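Local atomic coordinates of acyl carrier protein (Thermotoga maritima, PDB entry 1VKU), a protein that probably carries the growing acyl chain through fatty acid biosynthesis, on a phosphopantetheine arm. Residues Met30-Leu34 / Glu45-Asp49; Val53-Val57 / Ile73-Arg77. All blocks are in the same frame, centred on the assembly; numbering follows the deposited sequence. Where two conformers were deposited one is given.

Contact 1. Residues Met30-Leu34 / Glu45-Asp49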
# COMPACT_ATOMS: atom_id res chain seq x y z
N MSE A 30 -1.24 8.32 9.43
CA MSE A 30 -1.59 9.42 8.53
C MSE A 30 -2.88 10.14 8.90
O MSE A 30 -3.18 11.15 8.29
CB MSE A 30 -1.60 8.93 7.08
CG MSE A 30 -0.23 8.39 6.64
SE MSE A 30 -0.27 7.50 4.95
CE MSE A 30 -0.15 9.10 3.86
N GLY A 31 -3.62 9.65 9.89
CA GLY A 31 -4.81 10.34 10.38
C GLY A 31 -6.02 10.29 9.45
O GLY A 31 -6.88 11.17 9.47
N LYS A 32 -6.07 9.26 8.62
CA LYS A 32 -7.08 9.14 7.58
C LYS A 32 -7.90 7.93 7.96
O LYS A 32 -7.34 6.86 8.13
CB LYS A 32 -6.40 8.98 6.21
CG LYS A 32 -7.30 9.01 4.98
CD LYS A 32 -8.41 10.07 5.07
CE LYS A 32 -9.03 10.32 3.70
NZ LYS A 32 -7.96 10.69 2.73
N ASP A 33 -9.20 8.09 8.14
CA ASP A 33 -10.08 6.98 8.47
C ASP A 33 -10.68 6.51 7.17
O ASP A 33 -11.42 7.25 6.54
CB ASP A 33 -11.17 7.48 9.42
CG ASP A 33 -12.18 6.40 9.79
OD1 ASP A 33 -11.80 5.21 9.83
OD2 ASP A 33 -13.38 6.65 10.06
N LEU A 34 -10.38 5.30 6.75
CA LEU A 34 -10.90 4.78 5.48
C LEU A 34 -12.05 3.80 5.66
O LEU A 34 -12.98 3.75 4.85
CB LEU A 34 -9.77 4.10 4.71
CG LEU A 34 -8.64 5.01 4.27
CD1 LEU A 34 -7.56 4.17 3.64
CD2 LEU A 34 -9.10 6.12 3.29
N GLU A 45 -9.03 9.00 -5.46
CA GLU A 45 -10.37 9.04 -4.93
C GLU A 45 -10.43 8.82 -3.42
O GLU A 45 -11.34 9.30 -2.78
CB GLU A 45 -11.33 8.12 -5.69
CG GLU A 45 -11.33 6.68 -5.24
CD GLU A 45 -12.21 5.85 -6.15
OE1 GLU A 45 -13.42 6.14 -6.25
OE2 GLU A 45 -11.69 4.92 -6.78
N LEU A 46 -9.48 8.11 -2.84
CA LEU A 46 -9.44 7.95 -1.38
C LEU A 46 -8.90 9.19 -0.67
O LEU A 46 -8.82 9.21 0.56
CB LEU A 46 -8.61 6.73 -0.98
CG LEU A 46 -9.23 5.42 -1.44
CD1 LEU A 46 -8.49 4.29 -0.81
CD2 LEU A 46 -10.69 5.36 -1.03
N GLY A 47 -8.56 10.22 -1.44
CA GLY A 47 -7.97 11.46 -0.94
C GLY A 47 -6.47 11.41 -0.68
O GLY A 47 -5.98 12.15 0.14
N PHE A 48 -5.74 10.53 -1.35
CA PHE A 48 -4.29 10.50 -1.20
C PHE A 48 -3.70 11.21 -2.38
O PHE A 48 -3.98 10.85 -3.53
CB PHE A 48 -3.76 9.06 -1.18
CG PHE A 48 -4.09 8.29 0.07
CD1 PHE A 48 -5.39 7.84 0.31
CD2 PHE A 48 -3.10 7.98 0.99
CE1 PHE A 48 -5.70 7.11 1.46
CE2 PHE A 48 -3.39 7.25 2.14
CZ PHE A 48 -4.68 6.81 2.39
N ASP A 49 -2.88 12.22 -2.13
CA ASP A 49 -2.15 12.84 -3.23
C ASP A 49 -0.79 12.16 -3.42
O ASP A 49 -0.51 11.14 -2.80
CB ASP A 49 -2.03 14.36 -3.05
CG ASP A 49 -1.00 14.76 -2.00
OD1 ASP A 49 -0.42 13.90 -1.31
OD2 ASP A 49 -0.67 15.94 -1.79
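Contact 1 is a surface contact between two loop segments, M30-L34 just after helix 14-28 and E45-D49 just before helix 50-64, in which a small apolar cluster, with a lysine bond in one conformer of K32, closes the long loop between these helices of the acyl carrier protein fold. F48 is the buried residue among those that touch, and three side chains of the other segment gather round its ring. The methyl CD2 of L34 meets the rim of the ring, close to the ring plane, 4.0 Å from CE1 of F48, and also packs against CB of L46 at 4.3 Å. From an oblique direction, the selenomethionine M30 brings its terminal methyl to F48, with CE 4.1 Å from CE2; the bend at chi3 (83°) turns that methyl out of the line of the chain. The ring is held further by F43, which it meets edge-to-face, and by A26 of helix 14-28. K32 spans the outer side. In one of its two conformers, bends at chi2 and chi4 let NZ donate to O of L46 over 2.8 Å, in the carbonyl plane, on a lone pair (C=O...N angle 144°). G47-F48-D49 leads directly into S50, the predicted attachment serine of the carrier-protein Asp-Ser motif, which bears no arm here; D49 OD1 N-caps helix 50-64 at D52 N. Apolar packing round one ring is thus the constant element, and the ammonium probably polarises the L46-G47 peptide only in the conformer that reaches it.

Contact 2. Residues Val53-Val57 / Ile73-Arg77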
# COMPACT_ATOMS: atom_id res chain seq x y z
N VAL A 53 1.06 9.14 -1.26
CA VAL A 53 1.48 7.86 -1.80
C VAL A 53 2.93 7.55 -1.44
O VAL A 53 3.23 6.43 -1.05
CB VAL A 53 1.24 7.74 -3.28
CG1 VAL A 53 1.90 6.49 -3.83
CG2 VAL A 53 -0.25 7.70 -3.54
N ILE A 54 3.83 8.53 -1.58
CA ILE A 54 5.24 8.40 -1.16
C ILE A 54 5.35 8.06 0.34
O ILE A 54 6.10 7.16 0.70
CB ILE A 54 6.03 9.68 -1.49
CG1 ILE A 54 6.17 9.85 -2.99
CG2 ILE A 54 7.39 9.70 -0.76
CD1 ILE A 54 6.61 11.22 -3.44
N ASP A 55 4.61 8.75 1.21
CA ASP A 55 4.64 8.46 2.64
C ASP A 55 4.12 7.05 2.90
O ASP A 55 4.74 6.28 3.61
CB ASP A 55 3.81 9.45 3.46
CG ASP A 55 4.52 10.77 3.69
OD1 ASP A 55 5.72 10.80 4.09
OD2 ASP A 55 3.92 11.85 3.52
N LEU A 56 2.98 6.71 2.33
CA LEU A 56 2.43 5.35 2.41
C LEU A 56 3.45 4.28 2.00
O LEU A 56 3.60 3.28 2.69
CB LEU A 56 1.18 5.23 1.53
CG LEU A 56 0.35 3.96 1.63
CD1 LEU A 56 -0.24 3.80 3.01
CD2 LEU A 56 -0.73 4.10 0.61
N VAL A 57 4.15 4.50 0.89
CA VAL A 57 5.12 3.53 0.36
C VAL A 57 6.29 3.38 1.35
O VAL A 57 6.67 2.26 1.66
CB VAL A 57 5.59 3.93 -1.07
CG1 VAL A 57 6.85 3.19 -1.49
CG2 VAL A 57 4.46 3.71 -2.10
N ILE A 73 6.76 3.66 -7.79
CA ILE A 73 5.88 4.52 -7.00
C ILE A 73 5.05 5.39 -7.93
O ILE A 73 3.85 5.49 -7.74
CB ILE A 73 6.68 5.45 -6.05
CG1 ILE A 73 7.44 4.63 -5.00
CG2 ILE A 73 5.73 6.46 -5.40
CD1 ILE A 73 8.43 5.45 -4.08
N SER A 74 5.70 5.98 -8.93
CA SER A 74 5.04 6.93 -9.83
C SER A 74 3.92 6.33 -10.69
O SER A 74 3.13 7.06 -11.27
CB SER A 74 6.06 7.62 -10.74
OG SER A 74 6.64 6.70 -11.61
N LYS A 75 3.88 5.01 -10.77
CA LYS A 75 2.95 4.29 -11.62
C LYS A 75 1.73 3.81 -10.81
O LYS A 75 0.77 3.29 -11.37
CB LYS A 75 3.67 3.08 -12.24
CG LYS A 75 4.73 3.39 -13.32
CD LYS A 75 5.46 2.11 -13.81
N ILE A 76 1.78 3.96 -9.50
CA ILE A 76 0.73 3.52 -8.58
C ILE A 76 -0.49 4.42 -8.77
O ILE A 76 -0.39 5.65 -8.67
CB ILE A 76 1.25 3.58 -7.12
CG1 ILE A 76 2.19 2.41 -6.83
CG2 ILE A 76 0.11 3.57 -6.11
CD1 ILE A 76 2.87 2.45 -5.49
N ARG A 77 -1.65 3.80 -9.04
CA ARG A 77 -2.91 4.51 -9.28
C ARG A 77 -3.97 4.04 -8.32
O ARG A 77 -4.67 4.83 -7.71
CB ARG A 77 -3.41 4.21 -10.70
CG ARG A 77 -3.27 5.33 -11.67
CD ARG A 77 -2.11 6.20 -11.33
NE ARG A 77 -1.46 6.76 -12.50
CZ ARG A 77 -0.51 7.66 -12.43
NH1 ARG A 77 -0.11 8.09 -11.24
NH2 ARG A 77 0.04 8.13 -13.54
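V57 and I73 pack closely where the middle of helix 50-64 faces the turn that follows the short helix 70-73. The methyl CG1 of V57 touches both CD1 and CG1 of I73, each at 3.8 Å, and so lies along the outer part of the isoleucine chain. I73 reaches this position in an extended form, with CG1 anti to its carbonyl carbon (chi1 -64°) and CD1 carried onward by chi2 (173°), while its other branch, CG2, is left to meet the preceding helical turn. There CG2 approaches CG1 of V53 at 4.1 Å, the two side chains running alongside each other in opposite senses. I76 packs on the inner side: its CG2 lies 4.1 Å from CG1 of V53, and its CD1 lies 4.0 Å from CG2 of V57. V53 and V57 are one helical turn apart, joined by the hydrogen bond from V57 N to V53 O, and I73 and I76 are the first and last residues of a type I beta turn closed by the hydrogen bond from I76 N to I73 O; this spacing sets two valines against two isoleucines, with every cross-contact apolar. V53, V57 and I76 are buried, and I76 continues inward to F43 and to I85 of helix 79-92.

The outer side is looser. I54, exposed, lies roughly perpendicular to I73 and adds a single approach, CG1 to CG2 of I73 at 4.2 Å, while S74 directs its CB away from the helix and hydrogen-bonds through OG to E71 O. This packing of helix 70-73 and its following turn against helix 50-64 is characteristic of the four-helix acyl carrier protein fold, here on the helix whose N-terminal end bears the predicted attachment serine, S50.

In the fold
From the N terminus, the chain runs through helix 14-28 into the long loop, and contact 1 draws the two ends of that loop together across the ten residues between 30-34 and 45-49. Helix 50-64 then begins, and contact 2 closes a second loop, bringing segment 73-77, with its turn, back to residues 53-57 before helix 79-92. The two closures follow in series, neither enclosing nor crossing the other, with centres about 13 Å apart. They meet at helix 50-64: M30 of contact 1 packs its CE against CB of D55 at 4.0 Å and its selenium against CD1 of L56 at 4.2 Å. The intervening loop residue F43 bridges the two contacts.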